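Probable manganase-dependent inorganic pyrophosphatase (Clostridium perfringens, PDB 3L2B) probably hydrolyses inorganic pyrophosphate, through a manganese-dependent catalytic part absent from this fragment, whose CBS and DRTGG domains form a regulatory region that binds diadenosine tetraphosphate. Local coordinates at residues Ser69-Ala73 with Val99-Val104; Leu12-Ile17 with Val230-Phe236; Gly149-Ser153 with Thr166-Thr170. The contacts are given in a common frame with arbitrary orientation. Numbering follows the deposited sequence.

Contact 1: residues Ser69-Ala73 with Val99-Val104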
ATOM      1  N   SER A  69      -1.917  13.406   5.222  1.00 62.27           N
ATOM      2  CA  SER A  69      -0.453  13.536   5.086  1.00 61.04           C
ATOM      3  C   SER A  69       0.177  13.663   6.475  1.00 59.61           C
ATOM      4  O   SER A  69       1.408  13.705   6.633  1.00 58.76           O
ATOM      5  CB  SER A  69      -0.077  14.733   4.206  1.00 61.73           C
ATOM      6  OG  SER A  69       1.205  14.534   3.629  1.00 62.59           O
ATOM      7  N   ASN A  70      -0.738  13.639   7.440  1.00 58.54           N
ATOM      8  CA  ASN A  70      -0.533  13.837   8.862  1.00 57.40           C
ATOM      9  C   ASN A  70      -0.607  12.498   9.651  1.00 55.40           C
ATOM     10  O   ASN A  70      -0.637  12.472  10.885  1.00 55.55           O
ATOM     11  CB  ASN A  70      -1.663  14.759   9.313  1.00 58.97           C
ATOM     12  CG  ASN A  70      -1.315  15.584  10.491  1.00 60.32           C
ATOM     13  OD1 ASN A  70      -1.654  15.215  11.609  1.00 62.12           O
ATOM     14  ND2 ASN A  70      -0.660  16.729  10.266  1.00 58.24           N
ATOM     15  N   ILE A  71      -0.631  11.379   8.937  1.00 53.06           N
ATOM     16  CA  ILE A  71      -0.818  10.055   9.606  1.00 51.36           C
ATOM     17  C   ILE A  71       0.281   9.684  10.630  1.00 49.02           C
ATOM     18  O   ILE A  71       0.025   8.911  11.559  1.00 47.47           O
ATOM     19  CB  ILE A  71      -1.026   8.834   8.622  1.00 50.95           C
ATOM     20  CG1 ILE A  71      -0.037   8.849   7.453  1.00 50.30           C
ATOM     21  CG2 ILE A  71      -2.450   8.799   8.106  1.00 53.72           C
ATOM     22  CD1 ILE A  71       1.388   9.089   7.858  1.00 49.21           C
ATOM     23  N   LEU A  72       1.492  10.225  10.467  1.00 47.35           N
ATOM     24  CA  LEU A  72       2.575   9.923  11.429  1.00 46.50           C
ATOM     25  C   LEU A  72       2.193  10.510  12.797  1.00 47.41           C
ATOM     26  O   LEU A  72       2.423   9.896  13.837  1.00 46.71           O
ATOM     27  CB  LEU A  72       3.964  10.391  10.949  1.00 45.64           C
ATOM     28  CG  LEU A  72       4.550   9.677   9.714  1.00 44.88           C
ATOM     29  CD1 LEU A  72       5.970  10.171   9.391  1.00 44.11           C
ATOM     30  CD2 LEU A  72       4.578   8.153   9.857  1.00 44.68           C
ATOM     31  N   ALA A  73       1.529  11.667  12.762  1.00 48.50           N
ATOM     32  CA  ALA A  73       1.099  12.359  13.984  1.00 50.58           C
ATOM     33  C   ALA A  73      -0.071  11.626  14.602  1.00 51.33           C
ATOM     34  O   ALA A  73      -0.088  11.298  15.798  1.00 52.53           O
ATOM     35  CB  ALA A  73       0.704  13.821  13.681  1.00 51.13           C
ATOM     36  N   VAL A  99       6.577  12.176  19.168  1.00 53.17           N
ATOM     37  CA  VAL A  99       5.668  12.288  18.032  1.00 51.57           C
ATOM     38  C   VAL A  99       6.112  13.335  17.038  1.00 50.08           C
ATOM     39  O   VAL A  99       6.558  14.411  17.421  1.00 50.84           O
ATOM     40  CB  VAL A  99       4.226  12.586  18.515  1.00 52.44           C
ATOM     41  CG1 VAL A  99       3.298  12.774  17.332  1.00 51.40           C
ATOM     42  CG2 VAL A  99       3.733  11.428  19.379  1.00 52.82           C
ATOM     43  N   PHE A 100       5.990  12.979  15.763  1.00 47.02           N
ATOM     44  CA  PHE A 100       6.330  13.851  14.645  1.00 45.63           C
ATOM     45  C   PHE A 100       5.047  14.465  14.099  1.00 45.39           C
ATOM     46  O   PHE A 100       4.247  13.784  13.484  1.00 45.05           O
ATOM     47  CB  PHE A 100       7.088  13.055  13.575  1.00 44.31           C
ATOM     48  CG  PHE A 100       8.317  12.402  14.113  1.00 42.90           C
ATOM     49  CD1 PHE A 100       9.449  13.152  14.344  1.00 42.10           C
ATOM     50  CD2 PHE A 100       8.316  11.055  14.468  1.00 40.04           C
ATOM     51  CE1 PHE A 100      10.594  12.576  14.930  1.00 44.90           C
ATOM     52  CE2 PHE A 100       9.442  10.463  15.031  1.00 42.15           C
ATOM     53  CZ  PHE A 100      10.587  11.220  15.276  1.00 42.86           C
ATOM     54  N   PRO A 101       4.835  15.759  14.344  1.00 45.62           N
ATOM     55  CA  PRO A 101       3.445  16.222  14.303  1.00 46.26           C
ATOM     56  C   PRO A 101       2.937  16.791  12.970  1.00 45.95           C
ATOM     57  O   PRO A 101       1.726  16.966  12.799  1.00 46.51           O
ATOM     58  CB  PRO A 101       3.435  17.326  15.358  1.00 46.94           C
ATOM     59  CG  PRO A 101       4.795  17.921  15.260  1.00 47.80           C
ATOM     60  CD  PRO A 101       5.729  16.754  14.954  1.00 46.24           C
ATOM     61  N   GLY A 102       3.836  17.102  12.048  1.00 44.93           N
ATOM     62  CA  GLY A 102       3.408  17.745  10.794  1.00 44.70           C
ATOM     63  C   GLY A 102       3.105  16.782   9.661  1.00 43.73           C
ATOM     64  O   GLY A 102       2.670  15.658   9.863  1.00 42.56           O
ATOM     65  N   LYS A 103       3.387  17.244   8.458  1.00 43.71           N
ATOM     66  CA  LYS A 103       3.168  16.457   7.242  1.00 43.04           C
ATOM     67  C   LYS A 103       4.484  16.001   6.632  1.00 41.69           C
ATOM     68  O   LYS A 103       5.505  16.679   6.791  1.00 41.53           O
ATOM     69  CB  LYS A 103       2.394  17.289   6.215  1.00 44.27           C
ATOM     70  CG  LYS A 103       3.085  18.611   5.741  1.00 45.49           C
ATOM     71  CD  LYS A 103       2.298  19.291   4.572  1.00 49.69           C
ATOM     72  CE  LYS A 103       2.802  20.726   4.213  1.00 51.12           C
ATOM     73  NZ  LYS A 103       3.147  21.566   5.420  1.00 51.74           N
ATOM     74  N   VAL A 104       4.442  14.856   5.934  1.00 40.57           N
ATOM     75  CA  VAL A 104       5.575  14.391   5.123  1.00 39.43           C
ATOM     76  C   VAL A 104       5.586  15.139   3.803  1.00 40.28           C
ATOM     77  O   VAL A 104       4.582  15.300   3.173  1.00 40.82           O
ATOM     78  CB  VAL A 104       5.549  12.888   4.814  1.00 39.17           C
ATOM     79  CG1 VAL A 104       6.881  12.468   4.145  1.00 36.03           C
ATOM     80  CG2 VAL A 104       5.307  12.080   6.075  1.00 37.09           C
TER
HETATM   81  O   HOH W   1       4.837  10.250  15.229  1.00 48.02           O

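Contact 2: residues Leu12-Ile17 with Val230-Phe236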
ATOM      1  N   LEU A  12     -11.614 -27.432  21.929  1.00 53.13           N
ATOM      2  CA  LEU A  12     -11.459 -27.461  20.473  1.00 54.54           C
ATOM      3  C   LEU A  12     -10.007 -27.310  20.089  1.00 55.76           C
ATOM      4  O   LEU A  12      -9.153 -26.937  20.894  1.00 55.80           O
ATOM      5  CB  LEU A  12     -12.276 -26.357  19.795  1.00 53.93           C
ATOM      6  CG  LEU A  12     -13.789 -26.497  19.922  1.00 55.41           C
ATOM      7  CD1 LEU A  12     -14.481 -25.239  19.470  1.00 56.69           C
ATOM      8  CD2 LEU A  12     -14.274 -27.672  19.112  1.00 56.94           C
ATOM      9  N   GLU A  13      -9.751 -27.621  18.832  1.00 57.32           N
ATOM     10  CA  GLU A  13      -8.431 -27.418  18.247  1.00 58.78           C
ATOM     11  C   GLU A  13      -8.318 -25.941  17.970  1.00 57.56           C
ATOM     12  O   GLU A  13      -9.211 -25.352  17.372  1.00 56.51           O
ATOM     13  CB  GLU A  13      -8.284 -28.154  16.920  1.00 60.12           C
ATOM     14  CG  GLU A  13      -8.651 -29.620  16.954  1.00 64.85           C
ATOM     15  CD  GLU A  13      -7.571 -30.470  17.562  1.00 69.46           C
ATOM     16  OE1 GLU A  13      -6.463 -30.489  16.980  1.00 71.43           O
ATOM     17  OE2 GLU A  13      -7.836 -31.113  18.608  1.00 71.93           O
ATOM     18  N   MET A  14      -7.225 -25.345  18.400  1.00 57.46           N
ATOM     19  CA  MET A  14      -6.994 -23.977  18.022  1.00 57.55           C
ATOM     20  C   MET A  14      -5.564 -23.690  17.618  1.00 57.95           C
ATOM     21  O   MET A  14      -4.620 -24.391  17.985  1.00 57.98           O
ATOM     22  CB  MET A  14      -7.492 -23.016  19.106  1.00 57.06           C
ATOM     23  CG  MET A  14      -6.906 -23.214  20.460  1.00 58.98           C
ATOM     24  SD  MET A  14      -7.646 -22.068  21.645  1.00 62.95           S
ATOM     25  CE  MET A  14      -9.274 -22.814  21.880  1.00 57.61           C
ATOM     26  N   ASP A  15      -5.458 -22.638  16.819  1.00 57.88           N
ATOM     27  CA  ASP A  15      -4.180 -22.108  16.379  1.00 58.64           C
ATOM     28  C   ASP A  15      -3.630 -21.218  17.469  1.00 58.61           C
ATOM     29  O   ASP A  15      -4.202 -20.168  17.794  1.00 58.50           O
ATOM     30  CB  ASP A  15      -4.326 -21.289  15.094  1.00 58.47           C
ATOM     31  CG  ASP A  15      -5.085 -22.020  14.009  1.00 59.05           C
ATOM     32  OD1 ASP A  15      -4.809 -23.209  13.750  1.00 60.39           O
ATOM     33  OD2 ASP A  15      -5.966 -21.387  13.402  1.00 62.15           O
ATOM     34  N   LYS A  16      -2.516 -21.646  18.042  1.00 59.59           N
ATOM     35  CA  LYS A  16      -1.791 -20.804  18.962  1.00 60.02           C
ATOM     36  C   LYS A  16      -1.055 -19.825  18.090  1.00 59.47           C
ATOM     37  O   LYS A  16      -0.249 -20.209  17.260  1.00 61.04           O
ATOM     38  CB  LYS A  16      -0.814 -21.606  19.816  1.00 61.54           C
ATOM     39  CG  LYS A  16      -1.459 -22.722  20.610  1.00 63.86           C
ATOM     40  CD  LYS A  16      -2.480 -22.203  21.629  1.00 65.60           C
ATOM     41  CE  LYS A  16      -3.330 -23.351  22.199  1.00 67.39           C
ATOM     42  NZ  LYS A  16      -2.558 -24.627  22.416  1.00 69.35           N
ATOM     43  N   ILE A  17      -1.385 -18.558  18.222  1.00 58.32           N
ATOM     44  CA  ILE A  17      -0.659 -17.519  17.491  1.00 57.30           C
ATOM     45  C   ILE A  17      -0.120 -16.588  18.520  1.00 55.92           C
ATOM     46  O   ILE A  17      -0.880 -16.092  19.347  1.00 55.24           O
ATOM     47  CB  ILE A  17      -1.564 -16.653  16.591  1.00 56.94           C
ATOM     48  CG1 ILE A  17      -2.649 -17.469  15.879  1.00 57.90           C
ATOM     49  CG2 ILE A  17      -0.710 -15.854  15.590  1.00 57.02           C
ATOM     50  CD1 ILE A  17      -3.674 -16.565  15.211  1.00 58.57           C
ATOM     51  N   VAL A 230      -5.321 -16.330  23.859  1.00 58.14           N
ATOM     52  CA  VAL A 230      -4.857 -17.706  23.958  1.00 58.58           C
ATOM     53  C   VAL A 230      -4.687 -18.361  22.601  1.00 58.17           C
ATOM     54  O   VAL A 230      -4.263 -19.510  22.516  1.00 59.08           O
ATOM     55  CB  VAL A 230      -5.809 -18.548  24.834  1.00 58.83           C
ATOM     56  CG1 VAL A 230      -5.947 -19.942  24.291  1.00 59.51           C
ATOM     57  CG2 VAL A 230      -5.295 -18.569  26.282  1.00 59.54           C
ATOM     58  N   GLY A 231      -5.026 -17.616  21.550  1.00 57.15           N
ATOM     59  CA  GLY A 231      -4.937 -18.112  20.181  1.00 56.27           C
ATOM     60  C   GLY A 231      -6.069 -17.712  19.244  1.00 54.87           C
ATOM     61  O   GLY A 231      -6.674 -16.658  19.350  1.00 53.76           O
ATOM     62  N   SER A 232      -6.353 -18.611  18.321  1.00 54.11           N
ATOM     63  CA  SER A 232      -7.336 -18.356  17.278  1.00 53.10           C
ATOM     64  C   SER A 232      -7.992 -19.665  16.882  1.00 52.86           C
ATOM     65  O   SER A 232      -7.355 -20.729  16.862  1.00 53.03           O
ATOM     66  CB  SER A 232      -6.659 -17.689  16.092  1.00 52.66           C
ATOM     67  OG  SER A 232      -7.484 -17.691  14.950  1.00 53.12           O
ATOM     68  N   ILE A 233      -9.285 -19.587  16.625  1.00 52.35           N
ATOM     69  CA  ILE A 233     -10.047 -20.748  16.163  1.00 52.52           C
ATOM     70  C   ILE A 233     -10.657 -20.465  14.776  1.00 52.83           C
ATOM     71  O   ILE A 233     -11.088 -19.360  14.496  1.00 51.04           O
ATOM     72  CB  ILE A 233     -11.140 -21.170  17.208  1.00 51.89           C
ATOM     73  CG1 ILE A 233     -11.797 -22.461  16.772  1.00 53.45           C
ATOM     74  CG2 ILE A 233     -12.205 -20.124  17.383  1.00 50.25           C
ATOM     75  CD1 ILE A 233     -12.403 -23.272  17.934  1.00 55.89           C
ATOM     76  N   ALA A 234     -10.668 -21.486  13.929  1.00 54.70           N
ATOM     77  CA  ALA A 234     -11.293 -21.398  12.596  1.00 56.70           C
ATOM     78  C   ALA A 234     -12.806 -21.619  12.653  1.00 58.09           C
ATOM     79  O   ALA A 234     -13.322 -22.348  13.503  1.00 58.02           O
ATOM     80  CB  ALA A 234     -10.656 -22.399  11.622  1.00 56.89           C
ATOM     81  N   ARG A 235     -13.497 -20.960  11.740  1.00 60.00           N
ATOM     82  CA  ARG A 235     -14.948 -21.129  11.563  1.00 62.55           C
ATOM     83  C   ARG A 235     -15.193 -22.578  11.219  1.00 63.84           C
ATOM     84  O   ARG A 235     -14.532 -23.129  10.356  1.00 64.44           O
ATOM     85  CB  ARG A 235     -15.468 -20.209  10.451  1.00 63.36           C
ATOM     86  CG  ARG A 235     -16.974 -20.247  10.195  1.00 67.40           C
ATOM     87  CD  ARG A 235     -17.469 -18.952   9.497  1.00 70.35           C
ATOM     88  NE  ARG A 235     -18.477 -19.210   8.472  1.00 75.62           N
ATOM     89  CZ  ARG A 235     -19.771 -19.425   8.706  1.00 78.98           C
ATOM     90  NH1 ARG A 235     -20.248 -19.415   9.944  1.00 79.56           N
ATOM     91  NH2 ARG A 235     -20.594 -19.664   7.693  1.00 81.57           N
ATOM     92  N   PHE A 236     -16.120 -23.207  11.919  1.00 65.42           N
ATOM     93  CA  PHE A 236     -16.289 -24.672  11.772  1.00 67.46           C
ATOM     94  C   PHE A 236     -16.821 -25.049  10.401  1.00 68.80           C
ATOM     95  O   PHE A 236     -16.629 -26.184   9.973  1.00 70.70           O
ATOM     96  CB  PHE A 236     -17.209 -25.263  12.839  1.00 67.71           C
ATOM     97  CG  PHE A 236     -16.887 -24.803  14.218  1.00 68.55           C
ATOM     98  CD1 PHE A 236     -15.577 -24.822  14.683  1.00 69.03           C
ATOM     99  CD2 PHE A 236     -17.889 -24.323  15.049  1.00 69.80           C
ATOM    100  CE1 PHE A 236     -15.282 -24.378  15.946  1.00 68.56           C
ATOM    101  CE2 PHE A 236     -17.594 -23.872  16.317  1.00 69.34           C
ATOM    102  CZ  PHE A 236     -16.300 -23.900  16.767  1.00 69.20           C
TER
HETATM  103  O   HOH W   2      -9.080 -23.712  14.517  1.00 57.90           O

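Contact 3: residues Gly149-Ser153 with Thr166-Thr170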
ATOM      1  N   GLY A 149      21.537   7.468   1.137  1.00 57.77           N
ATOM      2  CA  GLY A 149      22.569   6.900   2.015  1.00 59.32           C
ATOM      3  C   GLY A 149      23.629   7.945   2.337  1.00 60.67           C
ATOM      4  O   GLY A 149      24.667   7.643   2.909  1.00 62.64           O
ATOM      5  N   HIS A 150      23.320   9.185   1.983  1.00 60.12           N
ATOM      6  CA  HIS A 150      24.234  10.324   2.137  1.00 61.39           C
ATOM      7  C   HIS A 150      24.223  10.960   3.522  1.00 60.80           C
ATOM      8  O   HIS A 150      23.744  12.080   3.701  1.00 58.63           O
ATOM      9  CB  HIS A 150      23.905  11.390   1.078  1.00 60.70           C
ATOM     10  CG  HIS A 150      24.107  10.908  -0.326  1.00 63.74           C
ATOM     11  ND1 HIS A 150      23.137  11.018  -1.302  1.00 64.23           N
ATOM     12  CD2 HIS A 150      25.164  10.285  -0.908  1.00 67.50           C
ATOM     13  CE1 HIS A 150      23.594  10.496  -2.430  1.00 67.16           C
ATOM     14  NE2 HIS A 150      24.821  10.043  -2.218  1.00 69.01           N
ATOM     15  N   THR A 151      24.761  10.235   4.499  1.00 62.47           N
ATOM     16  CA  THR A 151      24.846  10.758   5.867  1.00 63.21           C
ATOM     17  C   THR A 151      25.339  12.214   5.788  1.00 63.77           C
ATOM     18  O   THR A 151      26.343  12.492   5.153  1.00 65.22           O
ATOM     19  CB  THR A 151      25.786   9.923   6.769  1.00 65.34           C
ATOM     20  OG1 THR A 151      25.446   8.527   6.689  1.00 65.46           O
ATOM     21  CG2 THR A 151      25.680  10.366   8.215  1.00 65.11           C
ATOM     22  N   PRO A 152      24.612  13.158   6.399  1.00 63.17           N
ATOM     23  CA  PRO A 152      24.955  14.575   6.231  1.00 63.44           C
ATOM     24  C   PRO A 152      26.232  14.971   6.988  1.00 65.32           C
ATOM     25  O   PRO A 152      26.777  14.177   7.754  1.00 66.81           O
ATOM     26  CB  PRO A 152      23.737  15.289   6.817  1.00 61.74           C
ATOM     27  CG  PRO A 152      23.221  14.374   7.814  1.00 61.91           C
ATOM     28  CD  PRO A 152      23.478  12.978   7.316  1.00 62.17           C
ATOM     29  N   SER A 153      26.687  16.195   6.770  1.00 65.77           N
ATOM     30  CA  SER A 153      27.955  16.671   7.339  1.00 67.79           C
ATOM     31  C   SER A 153      27.885  16.893   8.841  1.00 68.67           C
ATOM     32  O   SER A 153      26.812  17.062   9.419  1.00 67.73           O
ATOM     33  CB  SER A 153      28.413  17.967   6.654  1.00 67.70           C
ATOM     34  OG  SER A 153      27.559  19.061   6.960  1.00 66.79           O
ATOM     35  N   THR A 166      15.476  16.041  15.049  1.00 45.54           N
ATOM     36  CA  THR A 166      15.827  14.652  14.743  1.00 44.70           C
ATOM     37  C   THR A 166      16.198  14.507  13.271  1.00 44.45           C
ATOM     38  O   THR A 166      15.511  15.022  12.376  1.00 43.29           O
ATOM     39  CB  THR A 166      14.690  13.710  15.046  1.00 44.24           C
ATOM     40  OG1 THR A 166      14.301  13.879  16.407  1.00 43.71           O
ATOM     41  CG2 THR A 166      15.105  12.236  14.796  1.00 43.40           C
ATOM     42  N   VAL A 167      17.320  13.838  13.041  1.00 45.13           N
ATOM     43  CA  VAL A 167      17.841  13.638  11.704  1.00 44.53           C
ATOM     44  C   VAL A 167      18.199  12.180  11.490  1.00 45.17           C
ATOM     45  O   VAL A 167      18.843  11.575  12.318  1.00 46.50           O
ATOM     46  CB  VAL A 167      19.104  14.437  11.491  1.00 45.67           C
ATOM     47  CG1 VAL A 167      19.552  14.310  10.049  1.00 44.71           C
ATOM     48  CG2 VAL A 167      18.887  15.878  11.897  1.00 44.33           C
ATOM     49  N   ILE A 168      17.774  11.630  10.364  1.00 44.12           N
ATOM     50  CA  ILE A 168      18.130  10.286  10.002  1.00 44.26           C
ATOM     51  C   ILE A 168      18.494  10.192   8.533  1.00 44.34           C
ATOM     52  O   ILE A 168      18.253  11.108   7.747  1.00 43.57           O
ATOM     53  CB  ILE A 168      16.999   9.305  10.312  1.00 44.32           C
ATOM     54  CG1 ILE A 168      15.812   9.523   9.350  1.00 42.26           C
ATOM     55  CG2 ILE A 168      16.563   9.450  11.777  1.00 44.08           C
ATOM     56  CD1 ILE A 168      14.623   8.579   9.600  1.00 41.17           C
ATOM     57  N   THR A 169      19.087   9.060   8.189  1.00 45.12           N
ATOM     58  CA  THR A 169      19.557   8.808   6.838  1.00 45.33           C
ATOM     59  C   THR A 169      19.147   7.432   6.365  1.00 44.80           C
ATOM     60  O   THR A 169      19.390   6.430   7.032  1.00 46.01           O
ATOM     61  CB  THR A 169      21.094   8.894   6.756  1.00 47.05           C
ATOM     62  OG1 THR A 169      21.504  10.244   7.004  1.00 49.34           O
ATOM     63  CG2 THR A 169      21.574   8.475   5.351  1.00 47.44           C
ATOM     64  N   THR A 170      18.525   7.395   5.196  1.00 43.56           N
ATOM     65  CA  THR A 170      18.135   6.127   4.592  1.00 43.43           C
ATOM     66  C   THR A 170      18.908   5.876   3.305  1.00 44.41           C
ATOM     67  O   THR A 170      19.326   6.814   2.652  1.00 44.72           O
ATOM     68  CB  THR A 170      16.632   6.112   4.247  1.00 42.17           C
ATOM     69  OG1 THR A 170      16.329   4.901   3.532  1.00 42.21           O
ATOM     70  CG2 THR A 170      16.263   7.303   3.372  1.00 40.17           C
TER

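Contact 1: residues Ser69-Ala73 with Val99-Val104
Leu72 points toward 99-104 and lays its CD1 against CG2 of Val104 at 3.9 Å, an apolar contact continued by Ile123 of strand 123-126, which both side chains touch. The next residue, Ala73, sits over the bend of the other segment: its CB is 3.4 Å from Pro101 O and its CA 3.5 Å from Phe100 O. At the other end Ser69 O receives a weak hydrogen bond from Val104 N (3.3 Å) and a CA-H...O contact from Lys103 CA, also 3.3 Å from Ser69 O. The short helix 71-74, with Asn70 at its N-cap position, thus packs on the loop leading into strand 104-106, an outermost strand of the mixed sheet of the DRTGG domain. A water joins the two backbones, donating to Leu72 O (2.8 Å) and accepting from Phe100 N (3.0 Å), where the two groups are too far apart to bond directly. The Phe100 ring leads away from 69-73 and packs on Leu79 and Ile82 of helix 79-85, while the Lys103 amine turns outward to a salt bridge with Asp122. Phe175 of the second subunit packs on both Ser69 and Val104, bringing this edge of the domain into the dimer contact.

Contact 2: residues Leu12-Ile17 with Val230-Phe236
A single antiparallel beta bridge joins the two CBS regions of the chain, which together make up a Bateman domain, the loop 12-17 from the first pairing with strand 229-234 from the second. Asp15 and Ser232 form a hydrogen-bonded pair with CA atoms 5.0 Å apart: Asp15 N donates to Ser232 O and Ser232 N to Asp15 O, both at 2.7 Å. The pairing stops at this one bridge; the end-to-end directions of the segments are 125° apart. Gly231 lets the backbones close in, with its CA 3.2 Å from Asp15 O; a CB would clash with that oxygen, and the phi/psi of 141/-148° would also jam it against the preceding carbonyl. Val230 and Gly231 both face Val222, a classic beta bulge in the strand. Beyond the bridge, a water donates to Glu13 O (3.3 Å) and accepts from Ala234 N (2.8 Å). Apolar contacts follow on: Leu12 CD1 meets Ile233 CD1 at 3.2 Å and Phe236 CZ at 3.5 Å, while Met14 SD rests 3.8 Å from Val230 CG1. Ile17 CD1 packs 3.3 Å from Ser232 CB, and the Ser232 side chain lies about 8 Å from the bound diadenosine tetraphosphate. Leu12 and Phe236 reach helix 205-215 through Val205 and Met212 respectively, Met14 and Ile233 pack on Val222 of strand 219-223, and Ile17 touches Ile41 and Pro42 of strand 40-44.

Contact 3: residues Gly149-Ser153 with Thr166-Thr170
One direct hydrogen bond ties the backbones: Gly149 N donates to Thr170 O at 2.8 Å, just past the end of strand 166-169. Gly149 has a positive phi of 77°, and behind it the chain folds into an inverse gamma turn centred on His150, with a weak bond from Thr151 N to Gly149 O at 3.0 Å. The remaining contacts are van der Waals packing. Thr169 makes most of it, its CA-to-CB bond directed toward the loop: its CG2 lies 3.7 Å from Gly149 C and 3.9 Å from His150 N, while its OG1 is 3.6 Å from Thr151 CA and 3.4 Å from Pro152 CD. That hydroxyl is hydrogen-bonded to Gln91 OE1. Farther along the strand, Pro152 CG meets Val167 CG1 at 4.3 Å, an apolar contact. The arrangement belongs to a beta-alpha-beta unit of the DRTGG domain: 149-153 links strand 143-146 to helix 154-163, with Ser153 at the N-cap, its OG weakly hydrogen-bonded to Ile156 N, before the chain returns as strand 166-169, parallel to 143-146. Strand 166-169 lies between 143-146 and antiparallel 89-92; the loop runs along one face, where Thr151 and Pro152 touch Gln91, while Ile168 points away to helix 79-85.

In the fold
Contact 2 spans the chain, pairing the first CBS region with the second, and contacts 1 and 3 are nested, in series, within the loop it closes. It lies on the opposite side of the chain's centre from both, its centre 37 Å from that of contact 1 and 45 Å from that of contact 3. Contacts 1 and 3 share the mixed sheet of the DRTGG domain: their centres are 19 Å apart, and they touch where Phe100 CE1 lies 4.2 Å from Thr166 OG1. The DRTGG domain is thus inserted between two CBS regions whose ends meet beside the ligand, while contact 1 faces the second subunit.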